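Naphthalene dioxygenase large subunit (Rhodococcus sp., PDB 2B1X) is the large subunit of a Rieske non-haem iron dioxygenase, carrying a [2Fe-2S] cluster and a mononuclear iron site. Local coordinates at residues H216-A230 with T361-N375. Numbering follows the deposited sequence.
With FE (Fe (III) ion), chain G.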
ATOM      1  N   HIS A 216       7.349  -1.508 -32.941  1.00 13.05           N
ATOM      2  CA  HIS A 216       6.720  -2.412 -31.937  1.00 12.74           C
ATOM      3  C   HIS A 216       5.446  -3.117 -32.391  1.00 12.14           C
ATOM      4  O   HIS A 216       5.080  -4.156 -31.868  1.00 11.96           O
ATOM      5  CB  HIS A 216       6.493  -1.700 -30.575  1.00 12.58           C
ATOM      6  CG  HIS A 216       5.242  -0.873 -30.504  1.00 13.39           C
ATOM      7  ND1 HIS A 216       5.092   0.316 -31.194  1.00 13.56           N
ATOM      8  CD2 HIS A 216       4.068  -1.076 -29.850  1.00 14.34           C
ATOM      9  CE1 HIS A 216       3.889   0.811 -30.949  1.00 13.26           C
ATOM     10  NE2 HIS A 216       3.249  -0.007 -30.134  1.00 12.60           N
ATOM     11  N   THR A 217       4.778  -2.547 -33.369  1.00 12.83           N
ATOM     12  CA  THR A 217       3.538  -3.131 -33.892  1.00 12.39           C
ATOM     13  C   THR A 217       3.684  -4.622 -34.184  1.00 12.58           C
ATOM     14  O   THR A 217       2.889  -5.397 -33.686  1.00 11.78           O
ATOM     15  CB  THR A 217       3.100  -2.407 -35.156  1.00 12.65           C
ATOM     16  OG1 THR A 217       2.808  -1.047 -34.850  1.00 13.20           O
ATOM     17  CG2 THR A 217       1.755  -2.961 -35.666  1.00 12.39           C
ATOM     18  N   MET A 218       4.742  -5.028 -34.911  1.00 12.55           N
ATOM     19  CA  MET A 218       4.855  -6.438 -35.374  1.00 13.29           C
ATOM     20  C   MET A 218       4.880  -7.477 -34.225  1.00 12.82           C
ATOM     21  O   MET A 218       4.297  -8.549 -34.353  1.00 12.64           O
ATOM     22  CB  MET A 218       6.045  -6.648 -36.315  1.00 13.07           C
ATOM     23  CG  MET A 218       6.136  -5.687 -37.523  1.00 16.72           C
ATOM     24  SD  MET A 218       7.700  -6.067 -38.500  1.00 25.33           S
ATOM     25  CE  MET A 218       8.892  -5.041 -37.588  1.00 21.60           C
ATOM     26  N   MET A 219       5.580  -7.164 -33.126  1.00 12.80           N
ATOM     27  CA  MET A 219       5.620  -8.075 -31.981  1.00 11.71           C
ATOM     28  C   MET A 219       4.591  -7.759 -30.879  1.00 11.43           C
ATOM     29  O   MET A 219       3.798  -8.634 -30.498  1.00 10.80           O
ATOM     30  CB  MET A 219       7.010  -8.184 -31.402  1.00 12.27           C
ATOM     31  CG  MET A 219       7.120  -9.283 -30.316  1.00 13.13           C
ATOM     32  SD  MET A 219       7.197 -10.947 -31.077  1.00 19.42           S
ATOM     33  CE  MET A 219       5.601 -11.336 -31.273  1.00 22.31           C
ATOM     34  N   THR A 220       4.584  -6.516 -30.380  1.00 10.54           N
ATOM     35  CA  THR A 220       3.633  -6.161 -29.313  1.00 10.59           C
ATOM     36  C   THR A 220       2.190  -6.433 -29.731  1.00 10.45           C
ATOM     37  O   THR A 220       1.348  -6.900 -28.934  1.00 10.27           O
ATOM     38  CB  THR A 220       3.762  -4.665 -28.905  1.00 10.81           C
ATOM     39  OG1 THR A 220       5.067  -4.433 -28.346  1.00 11.02           O
ATOM     40  CG2 THR A 220       2.811  -4.345 -27.732  1.00  9.70           C
ATOM     41  N   HIS A 221       1.896  -6.104 -30.979  1.00 10.36           N
ATOM     42  CA  HIS A 221       0.549  -6.225 -31.495  1.00 10.73           C
ATOM     43  C   HIS A 221       0.350  -7.365 -32.492  1.00 11.73           C
ATOM     44  O   HIS A 221      -0.578  -7.328 -33.326  1.00 11.94           O
ATOM     45  CB  HIS A 221       0.111  -4.869 -32.068  1.00 10.76           C
ATOM     46  CG  HIS A 221       0.189  -3.768 -31.063  1.00 10.93           C
ATOM     47  ND1 HIS A 221      -0.382  -3.878 -29.812  1.00 10.43           N
ATOM     48  CD2 HIS A 221       0.828  -2.571 -31.087  1.00 10.71           C
ATOM     49  CE1 HIS A 221      -0.108  -2.789 -29.113  1.00 10.31           C
ATOM     50  NE2 HIS A 221       0.624  -1.983 -29.859  1.00 11.42           N
ATOM     51  N   ARG A 222       1.197  -8.387 -32.369  1.00 12.49           N
ATOM     52  CA  ARG A 222       1.122  -9.591 -33.158  1.00 13.74           C
ATOM     53  C   ARG A 222      -0.261 -10.250 -33.093  1.00 14.03           C
ATOM     54  O   ARG A 222      -0.754 -10.716 -34.119  1.00 13.37           O
ATOM     55  CB  ARG A 222       2.181 -10.589 -32.702  1.00 15.10           C
ATOM     56  CG  ARG A 222       2.269 -11.867 -33.547  1.00 16.41           C
ATOM     57  CD  ARG A 222       2.428 -11.644 -35.055  1.00 20.78           C
ATOM     58  NE  ARG A 222       2.166 -12.877 -35.802  1.00 23.49           N
ATOM     59  CZ  ARG A 222       2.255 -13.011 -37.121  1.00 24.20           C
ATOM     60  NH1 ARG A 222       2.572 -11.981 -37.891  1.00 23.46           N
ATOM     61  NH2 ARG A 222       2.016 -14.199 -37.663  1.00 25.59           N
ATOM     62  N   SER A 223      -0.881 -10.290 -31.908  1.00 13.13           N
ATOM     63  CA  SER A 223      -2.248 -10.809 -31.780  1.00 13.01           C
ATOM     64  C   SER A 223      -3.215 -10.080 -32.709  1.00 13.14           C
ATOM     65  O   SER A 223      -4.110 -10.700 -33.288  1.00 13.68           O
ATOM     66  CB  SER A 223      -2.742 -10.689 -30.343  1.00 13.07           C
ATOM     67  OG  SER A 223      -2.860  -9.323 -29.968  1.00 13.01           O
ATOM     68  N   MET A 224      -3.063  -8.760 -32.807  1.00 12.97           N
ATOM     69  CA  MET A 224      -3.947  -7.939 -33.630  1.00 14.48           C
ATOM     70  C   MET A 224      -3.639  -8.075 -35.126  1.00 14.38           C
ATOM     71  O   MET A 224      -4.548  -7.988 -35.951  1.00 14.93           O
ATOM     72  CB  MET A 224      -3.915  -6.464 -33.174  1.00 14.32           C
ATOM     73  CG  MET A 224      -4.327  -6.233 -31.702  1.00 15.09           C
ATOM     74  SD  MET A 224      -5.946  -6.938 -31.301  1.00 21.29           S
ATOM     75  CE  MET A 224      -7.038  -5.591 -31.696  1.00 20.61           C
ATOM     76  N   VAL A 225      -2.365  -8.274 -35.468  1.00 14.77           N
ATOM     77  CA  VAL A 225      -1.981  -8.670 -36.817  1.00 15.92           C
ATOM     78  C   VAL A 225      -2.700  -9.986 -37.189  1.00 17.29           C
ATOM     79  O   VAL A 225      -3.241 -10.100 -38.270  1.00 18.11           O
ATOM     80  CB  VAL A 225      -0.426  -8.829 -36.979  1.00 15.03           C
ATOM     81  CG1 VAL A 225      -0.045  -9.508 -38.316  1.00 16.17           C
ATOM     82  CG2 VAL A 225       0.254  -7.497 -36.884  1.00 14.27           C
ATOM     83  N   GLU A 226      -2.697 -10.978 -36.297  1.00 18.09           N
ATOM     84  CA  GLU A 226      -3.369 -12.247 -36.617  1.00 19.48           C
ATOM     85  C   GLU A 226      -4.895 -12.132 -36.755  1.00 18.83           C
ATOM     86  O   GLU A 226      -5.522 -12.854 -37.528  1.00 19.31           O
ATOM     87  CB  GLU A 226      -2.970 -13.342 -35.631  1.00 19.84           C
ATOM     88  CG  GLU A 226      -1.464 -13.499 -35.612  1.00 23.82           C
ATOM     89  CD  GLU A 226      -0.969 -14.836 -35.107  1.00 27.82           C
ATOM     90  OE1 GLU A 226       0.055 -15.293 -35.668  1.00 30.34           O
ATOM     91  OE2 GLU A 226      -1.589 -15.406 -34.173  1.00 28.38           O
ATOM     92  N   LEU A 227      -5.484 -11.198 -36.030  1.00 18.49           N
ATOM     93  CA  LEU A 227      -6.915 -10.992 -36.101  1.00 18.22           C
ATOM     94  C   LEU A 227      -7.345 -10.088 -37.250  1.00 18.35           C
ATOM     95  O   LEU A 227      -8.523  -9.931 -37.469  1.00 18.64           O
ATOM     96  CB  LEU A 227      -7.435 -10.427 -34.777  1.00 17.51           C
ATOM     97  CG  LEU A 227      -7.338 -11.274 -33.505  1.00 17.90           C
ATOM     98  CD1 LEU A 227      -8.119 -10.619 -32.351  1.00 16.83           C
ATOM     99  CD2 LEU A 227      -7.783 -12.718 -33.733  1.00 19.94           C
ATOM    100  N   GLY A 228      -6.394  -9.482 -37.961  1.00 18.92           N
ATOM    101  CA  GLY A 228      -6.684  -8.655 -39.118  1.00 19.31           C
ATOM    102  C   GLY A 228      -6.892  -7.193 -38.794  1.00 20.05           C
ATOM    103  O   GLY A 228      -7.315  -6.420 -39.650  1.00 19.47           O
ATOM    104  N   LEU A 229      -6.578  -6.791 -37.553  1.00 21.31           N
ATOM    105  CA  LEU A 229      -6.799  -5.412 -37.118  1.00 21.79           C
ATOM    106  C   LEU A 229      -5.561  -4.518 -37.247  1.00 22.04           C
ATOM    107  O   LEU A 229      -5.694  -3.315 -37.498  1.00 22.90           O
ATOM    108  CB  LEU A 229      -7.343  -5.368 -35.681  1.00 22.61           C
ATOM    109  CG  LEU A 229      -8.838  -5.648 -35.544  1.00 23.69           C
ATOM    110  CD1 LEU A 229      -9.058  -7.021 -34.953  1.00 24.01           C
ATOM    111  CD2 LEU A 229      -9.453  -4.580 -34.667  1.00 26.59           C
ATOM    112  N   ALA A 230      -4.369  -5.088 -37.080  1.00 21.75           N
ATOM    113  CA  ALA A 230      -3.126  -4.341 -37.307  1.00 21.51           C
ATOM    114  C   ALA A 230      -2.637  -4.623 -38.723  1.00 22.37           C
ATOM    115  O   ALA A 230      -2.988  -5.663 -39.285  1.00 21.84           O
ATOM    116  CB  ALA A 230      -2.072  -4.730 -36.287  1.00 21.20           C
ATOM    117  N   THR A 361      -9.541  -0.855 -29.502  1.00 11.11           N
ATOM    118  CA  THR A 361      -8.104  -0.896 -29.826  1.00 11.21           C
ATOM    119  C   THR A 361      -7.233  -0.223 -28.787  1.00 12.13           C
ATOM    120  O   THR A 361      -6.252  -0.818 -28.327  1.00 12.61           O
ATOM    121  CB  THR A 361      -7.793  -0.337 -31.259  1.00 10.86           C
ATOM    122  OG1 THR A 361      -8.213   1.029 -31.360  1.00 11.57           O
ATOM    123  CG2 THR A 361      -8.617  -1.086 -32.324  1.00  9.79           C
ATOM    124  N   PHE A 362      -7.610   1.003 -28.407  1.00 12.53           N
ATOM    125  CA  PHE A 362      -6.842   1.783 -27.456  1.00 12.22           C
ATOM    126  C   PHE A 362      -7.660   2.105 -26.190  1.00 12.07           C
ATOM    127  O   PHE A 362      -8.803   1.679 -26.059  1.00 13.48           O
ATOM    128  CB  PHE A 362      -6.212   3.027 -28.138  1.00 11.30           C
ATOM    129  CG  PHE A 362      -5.055   2.663 -29.029  1.00 13.20           C
ATOM    130  CD1 PHE A 362      -5.278   2.158 -30.311  1.00  9.96           C
ATOM    131  CD2 PHE A 362      -3.751   2.739 -28.561  1.00 13.21           C
ATOM    132  CE1 PHE A 362      -4.201   1.751 -31.115  1.00 13.01           C
ATOM    133  CE2 PHE A 362      -2.644   2.346 -29.368  1.00 15.38           C
ATOM    134  CZ  PHE A 362      -2.889   1.836 -30.647  1.00 13.42           C
ATOM    135  N   GLY A 363      -7.068   2.816 -25.245  1.00 11.36           N
ATOM    136  CA  GLY A 363      -7.720   2.952 -23.954  1.00 11.93           C
ATOM    137  C   GLY A 363      -7.532   1.734 -23.042  1.00 12.00           C
ATOM    138  O   GLY A 363      -6.802   0.783 -23.361  1.00 11.71           O
ATOM    139  N   ILE A 364      -8.192   1.781 -21.888  1.00 11.38           N
ATOM    140  CA  ILE A 364      -7.954   0.837 -20.779  1.00 11.17           C
ATOM    141  C   ILE A 364      -8.289  -0.623 -21.112  1.00 11.80           C
ATOM    142  O   ILE A 364      -7.693  -1.557 -20.562  1.00 11.37           O
ATOM    143  CB  ILE A 364      -8.767   1.336 -19.552  1.00 11.27           C
ATOM    144  CG1 ILE A 364      -8.245   0.740 -18.239  1.00 11.06           C
ATOM    145  CG2 ILE A 364     -10.264   1.046 -19.738  1.00 10.76           C
ATOM    146  CD1 ILE A 364      -9.003   1.198 -17.045  1.00  9.63           C
ATOM    147  N   SER A 365      -9.275  -0.831 -21.989  1.00 11.07           N
ATOM    148  CA  SER A 365      -9.642  -2.180 -22.361  1.00 12.14           C
ATOM    149  C   SER A 365      -9.255  -2.525 -23.823  1.00 11.55           C
ATOM    150  O   SER A 365      -9.538  -3.611 -24.298  1.00 12.20           O
ATOM    151  CB  SER A 365     -11.149  -2.422 -22.119  1.00 12.56           C
ATOM    152  OG  SER A 365     -11.937  -1.691 -23.056  1.00 12.34           O
ATOM    153  N   GLY A 366      -8.589  -1.611 -24.511  1.00 10.79           N
ATOM    154  CA  GLY A 366      -8.241  -1.819 -25.907  1.00 11.76           C
ATOM    155  C   GLY A 366      -7.297  -2.997 -26.127  1.00 11.70           C
ATOM    156  O   GLY A 366      -6.379  -3.183 -25.344  1.00 11.30           O
ATOM    157  N   GLY A 367      -7.521  -3.757 -27.194  1.00 10.26           N
ATOM    158  CA  GLY A 367      -6.694  -4.912 -27.532  1.00 11.29           C
ATOM    159  C   GLY A 367      -5.258  -4.589 -27.906  1.00 12.18           C
ATOM    160  O   GLY A 367      -4.366  -5.472 -27.770  1.00 12.70           O
ATOM    161  N   PHE A 368      -4.997  -3.355 -28.363  1.00 11.21           N
ATOM    162  CA  PHE A 368      -3.618  -2.904 -28.555  1.00 11.11           C
ATOM    163  C   PHE A 368      -3.047  -2.414 -27.203  1.00 11.14           C
ATOM    164  O   PHE A 368      -2.052  -2.937 -26.719  1.00 11.40           O
ATOM    165  CB  PHE A 368      -3.519  -1.723 -29.552  1.00 10.61           C
ATOM    166  CG  PHE A 368      -3.684  -2.114 -30.990  1.00 11.14           C
ATOM    167  CD1 PHE A 368      -4.932  -2.477 -31.490  1.00 11.73           C
ATOM    168  CD2 PHE A 368      -2.594  -2.087 -31.864  1.00 10.21           C
ATOM    169  CE1 PHE A 368      -5.078  -2.858 -32.838  1.00 10.11           C
ATOM    170  CE2 PHE A 368      -2.732  -2.447 -33.190  1.00 10.48           C
ATOM    171  CZ  PHE A 368      -3.981  -2.833 -33.675  1.00 10.49           C
ATOM    172  N   GLU A 369      -3.699  -1.405 -26.618  1.00 11.12           N
ATOM    173  CA  GLU A 369      -3.111  -0.675 -25.498  1.00 11.89           C
ATOM    174  C   GLU A 369      -2.892  -1.559 -24.260  1.00 11.77           C
ATOM    175  O   GLU A 369      -1.953  -1.330 -23.512  1.00 12.27           O
ATOM    176  CB  GLU A 369      -3.904   0.589 -25.141  1.00 11.58           C
ATOM    177  CG  GLU A 369      -3.172   1.519 -24.182  1.00 13.15           C
ATOM    178  CD  GLU A 369      -3.226   2.981 -24.637  1.00 17.13           C
ATOM    179  OE1 GLU A 369      -4.352   3.551 -24.671  1.00 15.49           O
ATOM    180  OE2 GLU A 369      -2.132   3.560 -24.945  1.00 17.06           O
ATOM    181  N   GLN A 370      -3.726  -2.574 -24.055  1.00 11.73           N
ATOM    182  CA  GLN A 370      -3.507  -3.419 -22.889  1.00 12.14           C
ATOM    183  C   GLN A 370      -2.139  -4.104 -22.923  1.00 11.99           C
ATOM    184  O   GLN A 370      -1.524  -4.272 -21.871  1.00 12.33           O
ATOM    185  CB  GLN A 370      -4.671  -4.400 -22.669  1.00 11.94           C
ATOM    186  CG  GLN A 370      -4.816  -5.488 -23.714  1.00 12.96           C
ATOM    187  CD  GLN A 370      -6.058  -6.317 -23.449  1.00 14.15           C
ATOM    188  OE1 GLN A 370      -5.948  -7.477 -23.022  1.00 11.77           O
ATOM    189  NE2 GLN A 370      -7.242  -5.726 -23.684  1.00 12.23           N
ATOM    190  N   ASP A 371      -1.648  -4.477 -24.110  1.00 11.41           N
ATOM    191  CA  ASP A 371      -0.297  -5.045 -24.216  1.00 12.03           C
ATOM    192  C   ASP A 371       0.811  -4.019 -24.113  1.00 12.14           C
ATOM    193  O   ASP A 371       1.897  -4.317 -23.581  1.00 11.85           O
ATOM    194  CB  ASP A 371      -0.095  -5.811 -25.532  1.00 11.72           C
ATOM    195  CG  ASP A 371      -0.904  -7.086 -25.614  1.00 13.17           C
ATOM    196  OD1 ASP A 371      -1.510  -7.572 -24.605  1.00 11.57           O
ATOM    197  OD2 ASP A 371      -0.988  -7.678 -26.687  1.00 12.90           O
ATOM    198  N   ASP A 372       0.575  -2.824 -24.679  1.00 12.01           N
ATOM    199  CA  ASP A 372       1.480  -1.697 -24.466  1.00 12.20           C
ATOM    200  C   ASP A 372       1.714  -1.489 -22.978  1.00 12.10           C
ATOM    201  O   ASP A 372       2.868  -1.365 -22.538  1.00 13.42           O
ATOM    202  CB  ASP A 372       0.954  -0.392 -25.118  1.00 11.97           C
ATOM    203  CG  ASP A 372       1.017  -0.427 -26.623  1.00 12.63           C
ATOM    204  OD1 ASP A 372       2.104  -0.747 -27.174  1.00 13.26           O
ATOM    205  OD2 ASP A 372       0.031  -0.175 -27.367  1.00 13.30           O
ATOM    206  N   ALA A 373       0.633  -1.480 -22.196  1.00 12.13           N
ATOM    207  CA  ALA A 373       0.752  -1.295 -20.762  1.00 11.94           C
ATOM    208  C   ALA A 373       1.610  -2.379 -20.100  1.00 12.19           C
ATOM    209  O   ALA A 373       2.417  -2.091 -19.211  1.00 12.26           O
ATOM    210  CB  ALA A 373      -0.645  -1.241 -20.063  1.00 11.68           C
ATOM    211  N   GLU A 374       1.362  -3.629 -20.470  1.00 12.56           N
ATOM    212  CA  GLU A 374       2.129  -4.734 -19.915  1.00 13.10           C
ATOM    213  C   GLU A 374       3.627  -4.553 -20.206  1.00 12.94           C
ATOM    214  O   GLU A 374       4.465  -4.725 -19.309  1.00 12.41           O
ATOM    215  CB  GLU A 374       1.604  -6.079 -20.407  1.00 13.02           C
ATOM    216  CG  GLU A 374       2.455  -7.281 -19.978  1.00 13.87           C
ATOM    217  CD  GLU A 374       2.285  -7.714 -18.517  1.00 15.73           C
ATOM    218  OE1 GLU A 374       1.424  -7.183 -17.745  1.00 14.16           O
ATOM    219  OE2 GLU A 374       3.019  -8.640 -18.119  1.00 16.16           O
ATOM    220  N   ASN A 375       3.960  -4.192 -21.434  1.00 12.69           N
ATOM    221  CA  ASN A 375       5.370  -3.960 -21.750  1.00 13.02           C
ATOM    222  C   ASN A 375       6.041  -2.860 -20.904  1.00 12.16           C
ATOM    223  O   ASN A 375       7.171  -3.031 -20.442  1.00 11.02           O
ATOM    224  CB  ASN A 375       5.563  -3.642 -23.230  1.00 13.02           C
ATOM    225  CG  ASN A 375       5.311  -4.870 -24.161  1.00 16.00           C
ATOM    226  OD1 ASN A 375       5.188  -6.010 -23.719  1.00 19.50           O
ATOM    227  ND2 ASN A 375       5.206  -4.597 -25.434  1.00 18.23           N
TER
HETATM  228 FE    FE G 502       1.328  -0.048 -29.288  1.00 19.70          FE
HETATM  229  O   HOH W   1      -1.687  -6.058 -28.748  1.00 23.45           O
HETATM  230  O   HOH W   2       0.468   0.961 -31.062  1.00 21.56           O
HETATM  231  O   HOH W   3       1.513   2.117 -28.600  1.00 26.37           O
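His221, at the N-cap position of helix 222-227 just after helix 217-220 ends, brings its CA within 6.1 Å of the CA of Phe368. From this junction the two segments close around one iron ion. His216 and His221 each bind it through NE2, and Asp372 grips it with both carboxylate oxygens, OD1 at 2.4 Å and OD2 at 2.3 Å from the iron. The carboxylate plane stands 78° from the His221 ring, with OD2 at that ring's edge; waters 2 and 3 complete six ligand atoms.

The His221 ring is clasped from both faces. Phe368 CD2 lies over its centre, 3.3 Å above the plane, while Thr220 CG2 covers the opposite face nearer the rim. At the far edge, ND1 donates to water 1 over 2.8 Å, and this water also meets Gly367 O and Asp371 OD2. Asp371 OD2 in turn pairs with Arg80 of the small subunit, a second shell across the subunit interface that probably helps to fix the ring's rotation.

Met224 CG lies over the face of Phe368 in a CH-pi contact, 3.9 Å from the centroid, on the side of the plane from which His221 also approaches. Bends at chi2 (-54°) and chi3 (-89°) fold the methionine's CE back to 3.6 Å from Phe368 CE1. Its SD, oblique to the ring and 5.0 Å from the Phe368 centroid, adds a Met-aromatic contact, and Ala230 CB packs against CZ.

His216, His221 and Asp372 form the facial triad of two histidines and one carboxylate, the iron site of the catalytic domain in Rieske non-haem iron oxygenases.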